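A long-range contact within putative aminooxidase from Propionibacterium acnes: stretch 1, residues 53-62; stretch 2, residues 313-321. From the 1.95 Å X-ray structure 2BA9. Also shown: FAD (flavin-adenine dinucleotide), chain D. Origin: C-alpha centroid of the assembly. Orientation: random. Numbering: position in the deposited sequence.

Stretch 1 53-62: GRRYEMGAIM
Stretch 2, residues 313-321: YYHRWADDP

A single carbonyl oxygen, that of Arg-55, gathers three donors from the other stretch: Arg-316 NE at 2.9 Å from Arg-55 O, with weak hydrogen bonds from Arg-316 NH2 and Trp-317 NE1, each 3.3 Å from that oxygen. The example illustrates how side chains can join touching residues at least 253 positions apart in sequence without backbone pairing; even the nearest CA atoms, of Tyr-56 and Arg-316, lie 7.6 Å apart. Stretch 1 is extended at Arg-54 and Arg-55 (phi/psi -142/160 and -101/139), then loops; stretch 2 leaves a strand and enters a type I turn from Trp-317 to Asp-320.

Arg-316, nearly straight (chi1–chi3 all t, chi4 85°), also donates from NH1 to Tyr-314 OH at 2.9 Å, so one buried guanidinium serves both stretches. Trp-317 (m, chi2 116°) presents its face to Arg-54 (m, t, m), whose guanidinium stacks with centres 4.3 Å apart and planes at 18°; Arg-54 CD sits 3.8 Å from the centroid of the Trp-317 six-membered ring. The guanidinium edge remains free for a salt bridge, Arg-54 NH1 to Asp-319 OD1 (chi1 p) at 3.2 Å.

Deeper, aliphatic Ile-61 (m, t) lays CD1 over the Tyr-314 ring (chi1 t, chi2 35°), 3.5 Å from Tyr-314 CD2, offering C-H groups to its face. Altogether 494 Å² is buried between the stretches, both sides summed.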

ATOM      1  N   GLY A  53      12.975  -2.054  23.653  1.00 26.16           N
ATOM      2  CA  GLY A  53      12.540  -0.720  24.077  1.00 26.10           C
ATOM      3  C   GLY A  53      12.116   0.243  22.978  1.00 26.28           C
ATOM      4  O   GLY A  53      11.764   1.384  23.261  1.00 26.06           O
ATOM      5  N   ARG A  54      12.155  -0.200  21.723  1.00 26.49           N
ATOM      6  CA  ARG A  54      11.810   0.660  20.589  1.00 27.08           C
ATOM      7  C   ARG A  54      11.049  -0.172  19.568  1.00 26.82           C
ATOM      8  O   ARG A  54      11.105  -1.398  19.585  1.00 26.47           O
ATOM      9  CB  ARG A  54      13.066   1.278  19.940  1.00 27.86           C
ATOM     10  CG  ARG A  54      13.890   2.159  20.887  1.00 29.75           C
ATOM     11  CD  ARG A  54      14.863   3.089  20.178  1.00 31.37           C
ATOM     12  NE  ARG A  54      16.169   2.475  19.981  1.00 34.38           N
ATOM     13  CZ  ARG A  54      17.283   3.121  19.620  1.00 35.79           C
ATOM     14  NH1 ARG A  54      17.279   4.442  19.423  1.00 36.20           N
ATOM     15  NH2 ARG A  54      18.414   2.439  19.468  1.00 36.43           N
ATOM     16  N   ARG A  55      10.319   0.509  18.700  1.00 26.56           N
ATOM     17  CA  ARG A  55       9.498  -0.166  17.721  1.00 26.54           C
ATOM     18  C   ARG A  55      10.165  -0.192  16.361  1.00 26.50           C
ATOM     19  O   ARG A  55      10.744   0.797  15.906  1.00 26.22           O
ATOM     20  CB  ARG A  55       8.114   0.486  17.627  1.00 26.39           C
ATOM     21  CG  ARG A  55       7.363   0.502  18.960  1.00 26.15           C
ATOM     22  CD  ARG A  55       6.087   1.292  18.904  1.00 25.39           C
ATOM     23  NE  ARG A  55       5.009   0.578  18.221  1.00 24.99           N
ATOM     24  CZ  ARG A  55       3.733   0.962  18.208  1.00 25.22           C
ATOM     25  NH1 ARG A  55       3.343   2.066  18.834  1.00 25.33           N
ATOM     26  NH2 ARG A  55       2.832   0.233  17.567  1.00 26.78           N
ATOM     27  N   TYR A  56      10.052  -1.330  15.695  1.00 26.61           N
ATOM     28  CA  TYR A  56      10.503  -1.441  14.322  1.00 26.63           C
ATOM     29  C   TYR A  56       9.283  -1.614  13.423  1.00 26.95           C
ATOM     30  O   TYR A  56       8.168  -1.819  13.910  1.00 27.73           O
ATOM     31  CB  TYR A  56      11.498  -2.593  14.161  1.00 26.52           C
ATOM     32  CG  TYR A  56      10.958  -3.960  14.502  1.00 25.97           C
ATOM     33  CD1 TYR A  56      10.489  -4.810  13.511  1.00 26.77           C
ATOM     34  CD2 TYR A  56      10.936  -4.414  15.814  1.00 25.43           C
ATOM     35  CE1 TYR A  56      10.014  -6.080  13.812  1.00 26.16           C
ATOM     36  CE2 TYR A  56      10.462  -5.676  16.126  1.00 26.69           C
ATOM     37  CZ  TYR A  56       9.999  -6.504  15.119  1.00 26.37           C
ATOM     38  OH  TYR A  56       9.525  -7.757  15.429  1.00 27.72           O
ATOM     39  N   GLU A  57       9.503  -1.519  12.115  1.00 26.42           N
ATOM     40  CA  GLU A  57       8.421  -1.551  11.156  1.00 26.26           C
ATOM     41  C   GLU A  57       8.464  -2.885  10.414  1.00 26.25           C
ATOM     42  O   GLU A  57       9.468  -3.246   9.768  1.00 25.59           O
ATOM     43  CB  GLU A  57       8.527  -0.385  10.165  1.00 26.24           C
ATOM     44  CG  GLU A  57       8.508   1.035  10.765  1.00 27.21           C
ATOM     45  CD  GLU A  57       7.115   1.544  11.150  1.00 28.53           C
ATOM     46  OE1 GLU A  57       6.237   0.716  11.516  1.00 27.73           O
ATOM     47  OE2 GLU A  57       6.893   2.786  11.079  1.00 27.76           O
ATOM     48  N   MET A  58       7.381  -3.632  10.539  1.00 26.63           N
ATOM     49  CA  MET A  58       7.138  -4.788   9.697  1.00 27.14           C
ATOM     50  C   MET A  58       6.350  -4.392   8.445  1.00 27.56           C
ATOM     51  O   MET A  58       6.259  -5.163   7.486  1.00 28.40           O
ATOM     52  CB  MET A  58       6.408  -5.881  10.489  1.00 26.95           C
ATOM     53  CG  MET A  58       7.337  -6.664  11.419  1.00 27.81           C
ATOM     54  SD  MET A  58       8.710  -7.544  10.591  1.00 26.95           S
ATOM     55  CE  MET A  58       7.766  -8.536   9.424  1.00 22.97           C
ATOM     56  N   GLY A  59       5.802  -3.183   8.437  1.00 28.33           N
ATOM     57  CA  GLY A  59       5.045  -2.690   7.277  1.00 28.10           C
ATOM     58  C   GLY A  59       5.464  -1.297   6.840  1.00 28.26           C
ATOM     59  O   GLY A  59       6.670  -0.988   6.773  1.00 28.66           O
ATOM     60  N   ALA A  60       4.467  -0.452   6.549  1.00 27.65           N
ATOM     61  CA  ALA A  60       4.703   0.936   6.186  1.00 27.28           C
ATOM     62  C   ALA A  60       5.697   1.602   7.112  1.00 27.50           C
ATOM     63  O   ALA A  60       5.689   1.375   8.327  1.00 27.55           O
ATOM     64  CB  ALA A  60       3.392   1.731   6.165  1.00 27.45           C
ATOM     65  N   ILE A  61       6.546   2.427   6.501  1.00 27.06           N
ATOM     66  CA  ILE A  61       7.552   3.219   7.180  1.00 26.64           C
ATOM     67  C   ILE A  61       7.299   4.727   7.034  1.00 26.40           C
ATOM     68  O   ILE A  61       7.412   5.480   7.997  1.00 26.36           O
ATOM     69  CB  ILE A  61       8.949   2.968   6.582  1.00 26.30           C
ATOM     70  CG1 ILE A  61       9.265   1.467   6.559  1.00 27.61           C
ATOM     71  CG2 ILE A  61      10.001   3.778   7.349  1.00 25.96           C
ATOM     72  CD1 ILE A  61      10.518   1.101   5.755  1.00 27.61           C
ATOM     73  N   MET A  62       6.973   5.159   5.823  1.00 26.46           N
ATOM     74  CA  MET A  62       7.077   6.575   5.468  1.00 25.73           C
ATOM     75  C   MET A  62       5.880   7.184   4.763  1.00 26.05           C
ATOM     76  O   MET A  62       4.997   6.485   4.258  1.00 25.43           O
ATOM     77  CB  MET A  62       8.315   6.795   4.591  1.00 26.05           C
ATOM     78  CG  MET A  62       8.271   6.165   3.197  1.00 25.22           C
ATOM     79  SD  MET A  62       9.927   6.027   2.481  1.00 25.49           S
ATOM     80  CE  MET A  62      10.596   4.616   3.390  1.00 26.12           C
ATOM     81  N   TYR A 313      16.901  -2.770   1.910  1.00 24.07           N
ATOM     82  CA  TYR A 313      16.856  -3.033   3.344  1.00 23.88           C
ATOM     83  C   TYR A 313      16.829  -1.720   4.089  1.00 23.76           C
ATOM     84  O   TYR A 313      17.344  -0.720   3.606  1.00 23.38           O
ATOM     85  CB  TYR A 313      18.003  -3.933   3.807  1.00 24.00           C
ATOM     86  CG  TYR A 313      19.389  -3.442   3.488  1.00 23.35           C
ATOM     87  CD1 TYR A 313      20.028  -2.498   4.291  1.00 22.76           C
ATOM     88  CD2 TYR A 313      20.082  -3.942   2.392  1.00 22.86           C
ATOM     89  CE1 TYR A 313      21.307  -2.062   3.991  1.00 22.17           C
ATOM     90  CE2 TYR A 313      21.351  -3.511   2.088  1.00 23.27           C
ATOM     91  CZ  TYR A 313      21.971  -2.575   2.888  1.00 22.75           C
ATOM     92  OH  TYR A 313      23.260  -2.149   2.567  1.00 22.74           O
ATOM     93  N   TYR A 314      16.215  -1.750   5.263  1.00 24.03           N
ATOM     94  CA  TYR A 314      15.955  -0.561   6.060  1.00 24.37           C
ATOM     95  C   TYR A 314      16.811  -0.471   7.327  1.00 24.60           C
ATOM     96  O   TYR A 314      16.708  -1.320   8.219  1.00 24.76           O
ATOM     97  CB  TYR A 314      14.468  -0.549   6.410  1.00 24.48           C
ATOM     98  CG  TYR A 314      13.980   0.576   7.289  1.00 24.11           C
ATOM     99  CD1 TYR A 314      14.507   1.856   7.200  1.00 23.20           C
ATOM    100  CD2 TYR A 314      12.952   0.352   8.182  1.00 24.48           C
ATOM    101  CE1 TYR A 314      14.035   2.880   8.014  1.00 24.11           C
ATOM    102  CE2 TYR A 314      12.474   1.345   8.983  1.00 25.94           C
ATOM    103  CZ  TYR A 314      13.015   2.612   8.906  1.00 25.08           C
ATOM    104  OH  TYR A 314      12.507   3.592   9.707  1.00 23.54           O
ATOM    105  N   HIS A 315      17.650   0.570   7.370  1.00 24.77           N
ATOM    106  CA  HIS A 315      18.444   0.980   8.532  1.00 24.55           C
ATOM    107  C   HIS A 315      17.672   2.029   9.352  1.00 24.59           C
ATOM    108  O   HIS A 315      17.557   3.175   8.946  1.00 24.09           O
ATOM    109  CB  HIS A 315      19.785   1.566   8.026  1.00 24.58           C
ATOM    110  CG  HIS A 315      20.754   1.971   9.104  1.00 23.69           C
ATOM    111  ND1 HIS A 315      21.030   3.290   9.397  1.00 25.56           N
ATOM    112  CD2 HIS A 315      21.552   1.235   9.915  1.00 24.28           C
ATOM    113  CE1 HIS A 315      21.940   3.350  10.356  1.00 25.48           C
ATOM    114  NE2 HIS A 315      22.274   2.116  10.691  1.00 23.60           N
ATOM    115  N   ARG A 316      17.168   1.643  10.519  1.00 24.92           N
ATOM    116  CA  ARG A 316      16.202   2.488  11.262  1.00 25.08           C
ATOM    117  C   ARG A 316      16.803   3.222  12.468  1.00 25.37           C
ATOM    118  O   ARG A 316      16.695   4.457  12.580  1.00 24.59           O
ATOM    119  CB  ARG A 316      15.006   1.639  11.719  1.00 25.01           C
ATOM    120  CG  ARG A 316      13.950   2.385  12.561  1.00 25.14           C
ATOM    121  CD  ARG A 316      12.626   1.628  12.530  1.00 23.87           C
ATOM    122  NE  ARG A 316      11.601   2.107  13.460  1.00 23.06           N
ATOM    123  CZ  ARG A 316      10.748   3.103  13.220  1.00 23.36           C
ATOM    124  NH1 ARG A 316      10.807   3.803  12.093  1.00 23.56           N
ATOM    125  NH2 ARG A 316       9.830   3.421  14.123  1.00 22.70           N
ATOM    126  N   TRP A 317      17.400   2.452  13.380  1.00 25.36           N
ATOM    127  CA  TRP A 317      18.009   2.996  14.579  1.00 25.66           C
ATOM    128  C   TRP A 317      19.514   2.996  14.407  1.00 26.32           C
ATOM    129  O   TRP A 317      20.160   1.957  14.537  1.00 27.08           O
ATOM    130  CB  TRP A 317      17.613   2.164  15.802  1.00 25.40           C
ATOM    131  CG  TRP A 317      16.122   2.097  16.015  1.00 25.44           C
ATOM    132  CD1 TRP A 317      15.330   0.980  15.954  1.00 24.46           C
ATOM    133  CD2 TRP A 317      15.250   3.191  16.316  1.00 24.51           C
ATOM    134  NE1 TRP A 317      14.027   1.314  16.203  1.00 24.41           N
ATOM    135  CE2 TRP A 317      13.944   2.665  16.420  1.00 24.53           C
ATOM    136  CE3 TRP A 317      15.443   4.564  16.504  1.00 24.83           C
ATOM    137  CZ2 TRP A 317      12.841   3.461  16.722  1.00 23.13           C
ATOM    138  CZ3 TRP A 317      14.338   5.358  16.800  1.00 25.19           C
ATOM    139  CH2 TRP A 317      13.055   4.801  16.903  1.00 24.05           C
ATOM    140  N   ALA A 318      20.064   4.165  14.102  1.00 26.96           N
ATOM    141  CA  ALA A 318      21.469   4.300  13.713  1.00 27.25           C
ATOM    142  C   ALA A 318      22.433   4.112  14.887  1.00 27.73           C
ATOM    143  O   ALA A 318      23.592   3.738  14.698  1.00 27.69           O
ATOM    144  CB  ALA A 318      21.704   5.674  13.048  1.00 27.21           C
ATOM    145  N   ASP A 319      21.940   4.353  16.096  1.00 28.07           N
ATOM    146  CA  ASP A 319      22.779   4.347  17.277  1.00 28.36           C
ATOM    147  C   ASP A 319      22.951   2.983  17.950  1.00 27.95           C
ATOM    148  O   ASP A 319      23.652   2.887  18.952  1.00 28.34           O
ATOM    149  CB  ASP A 319      22.225   5.338  18.295  1.00 29.02           C
ATOM    150  CG  ASP A 319      20.832   4.983  18.740  1.00 30.76           C
ATOM    151  OD1 ASP A 319      20.012   4.681  17.856  1.00 33.34           O
ATOM    152  OD2 ASP A 319      20.561   4.994  19.956  1.00 35.33           O
ATOM    153  N   ASP A 320      22.345   1.930  17.420  1.00 27.37           N
ATOM    154  CA  ASP A 320      22.433   0.625  18.084  1.00 26.80           C
ATOM    155  C   ASP A 320      22.622  -0.500  17.074  1.00 26.60           C
ATOM    156  O   ASP A 320      21.683  -0.852  16.379  1.00 26.86           O
ATOM    157  CB  ASP A 320      21.180   0.398  18.946  1.00 26.88           C
ATOM    158  CG  ASP A 320      21.153  -0.966  19.621  1.00 26.25           C
ATOM    159  OD1 ASP A 320      22.039  -1.806  19.350  1.00 27.40           O
ATOM    160  OD2 ASP A 320      20.229  -1.199  20.435  1.00 27.22           O
ATOM    161  N   PRO A 321      23.831  -1.094  17.019  1.00 26.24           N
ATOM    162  CA  PRO A 321      24.124  -2.147  16.037  1.00 25.96           C
ATOM    163  C   PRO A 321      23.456  -3.484  16.289  1.00 26.01           C
ATOM    164  O   PRO A 321      23.650  -4.425  15.501  1.00 25.47           O
ATOM    165  CB  PRO A 321      25.642  -2.324  16.124  1.00 26.00           C
ATOM    166  CG  PRO A 321      26.135  -1.266  17.044  1.00 26.36           C
ATOM    167  CD  PRO A 321      24.992  -0.811  17.873  1.00 25.94           C
TER
HETATM  168  PA  FAD D 500      -4.674  -3.142   5.427  1.00 19.59           P
HETATM  169  O1A FAD D 500      -3.600  -2.225   5.934  1.00 19.96           O
HETATM  170  O2A FAD D 500      -4.221  -4.464   4.844  1.00 19.83           O
HETATM  171  O5B FAD D 500      -5.655  -3.497   6.642  1.00 20.92           O
HETATM  172  C5B FAD D 500      -6.771  -4.308   6.359  1.00 23.05           C
HETATM  173  C4B FAD D 500      -7.443  -4.734   7.648  1.00 23.62           C
HETATM  174  O4B FAD D 500      -8.579  -5.513   7.334  1.00 24.57           O
HETATM  175  C3B FAD D 500      -6.509  -5.563   8.533  1.00 23.93           C
HETATM  176  O3B FAD D 500      -6.456  -5.008   9.827  1.00 23.63           O
HETATM  177  C2B FAD D 500      -7.118  -6.945   8.494  1.00 24.35           C
HETATM  178  O2B FAD D 500      -6.821  -7.719   9.657  1.00 24.46           O
HETATM  179  C1B FAD D 500      -8.594  -6.622   8.204  1.00 24.38           C
HETATM  180  N9A FAD D 500      -9.269  -7.794   7.616  1.00 23.97           N
HETATM  181  C8A FAD D 500      -8.882  -8.518   6.508  1.00 24.64           C
HETATM  182  N7A FAD D 500      -9.768  -9.537   6.320  1.00 23.58           N
HETATM  183  C5A FAD D 500     -10.716  -9.467   7.295  1.00 24.46           C
HETATM  184  C6A FAD D 500     -11.845 -10.253   7.603  1.00 23.92           C
HETATM  185  N6A FAD D 500     -12.372 -11.072   6.636  1.00 23.78           N
HETATM  186  N1A FAD D 500     -12.642  -9.884   8.682  1.00 24.67           N
HETATM  187  C2A FAD D 500     -12.310  -8.804   9.487  1.00 25.15           C
HETATM  188  N3A FAD D 500     -11.192  -8.041   9.176  1.00 24.60           N
HETATM  189  C4A FAD D 500     -10.400  -8.374   8.119  1.00 24.25           C
HETATM  190  N1  FAD D 500       2.132   2.747   2.658  1.00 25.89           N
HETATM  191  C2  FAD D 500       2.553   4.052   2.499  1.00 28.77           C
HETATM  192  O2  FAD D 500       1.725   4.959   2.420  1.00 25.85           O
HETATM  193  N3  FAD D 500       3.903   4.329   2.399  1.00 29.83           N
HETATM  194  C4  FAD D 500       4.830   3.312   2.488  1.00 29.28           C
HETATM  195  O4  FAD D 500       6.035   3.599   2.414  1.00 30.85           O
HETATM  196  C4X FAD D 500       4.405   1.991   2.665  1.00 27.21           C
HETATM  197  N5  FAD D 500       5.305   0.942   2.736  1.00 24.38           N
HETATM  198  C5X FAD D 500       4.906  -0.338   3.072  1.00 24.27           C
HETATM  199  C6  FAD D 500       5.848  -1.343   3.277  1.00 23.47           C
HETATM  200  C7  FAD D 500       5.433  -2.619   3.652  1.00 23.93           C
HETATM  201  C7M FAD D 500       6.477  -3.674   3.882  1.00 23.84           C
HETATM  202  C8  FAD D 500       4.076  -2.889   3.809  1.00 23.67           C
HETATM  203  C8M FAD D 500       3.577  -4.245   4.208  1.00 22.83           C
HETATM  204  C9  FAD D 500       3.142  -1.879   3.596  1.00 23.66           C
HETATM  205  C9A FAD D 500       3.541  -0.596   3.216  1.00 24.16           C
HETATM  206  N10 FAD D 500       2.614   0.434   2.974  1.00 23.80           N
HETATM  207  C10 FAD D 500       3.043   1.726   2.769  1.00 25.30           C
HETATM  208  C1' FAD D 500       1.205   0.125   2.596  1.00 20.63           C
HETATM  209  C2' FAD D 500       0.231   0.423   3.729  1.00 19.91           C
HETATM  210  O2' FAD D 500       0.669  -0.122   4.968  1.00 21.29           O
HETATM  211  C3' FAD D 500      -1.123  -0.142   3.327  1.00 20.46           C
HETATM  212  O3' FAD D 500      -1.456   0.318   2.015  1.00 20.43           O
HETATM  213  C4' FAD D 500      -2.195   0.245   4.332  1.00 20.53           C
HETATM  214  O4' FAD D 500      -2.014  -0.435   5.568  1.00 24.59           O
HETATM  215  C5' FAD D 500      -3.557  -0.051   3.721  1.00 21.46           C
HETATM  216  O5' FAD D 500      -4.549  -0.000   4.708  1.00 20.30           O
HETATM  217  P   FAD D 500      -5.944  -0.796   4.495  1.00 20.53           P
HETATM  218  O1P FAD D 500      -6.831  -0.645   5.717  1.00 20.58           O
HETATM  219  O2P FAD D 500      -6.584  -0.269   3.257  1.00 23.73           O
HETATM  220  O3P FAD D 500      -5.563  -2.348   4.350  1.00 21.28           O
HETATM  221  O   HOH W   1      13.132  -1.527  17.154  1.00 19.11           O
HETATM  222  O   HOH W   2      17.822  -0.154  20.952  1.00 27.05           O
HETATM  223  O   HOH W   3       8.308   5.163  10.702  1.00 21.37           O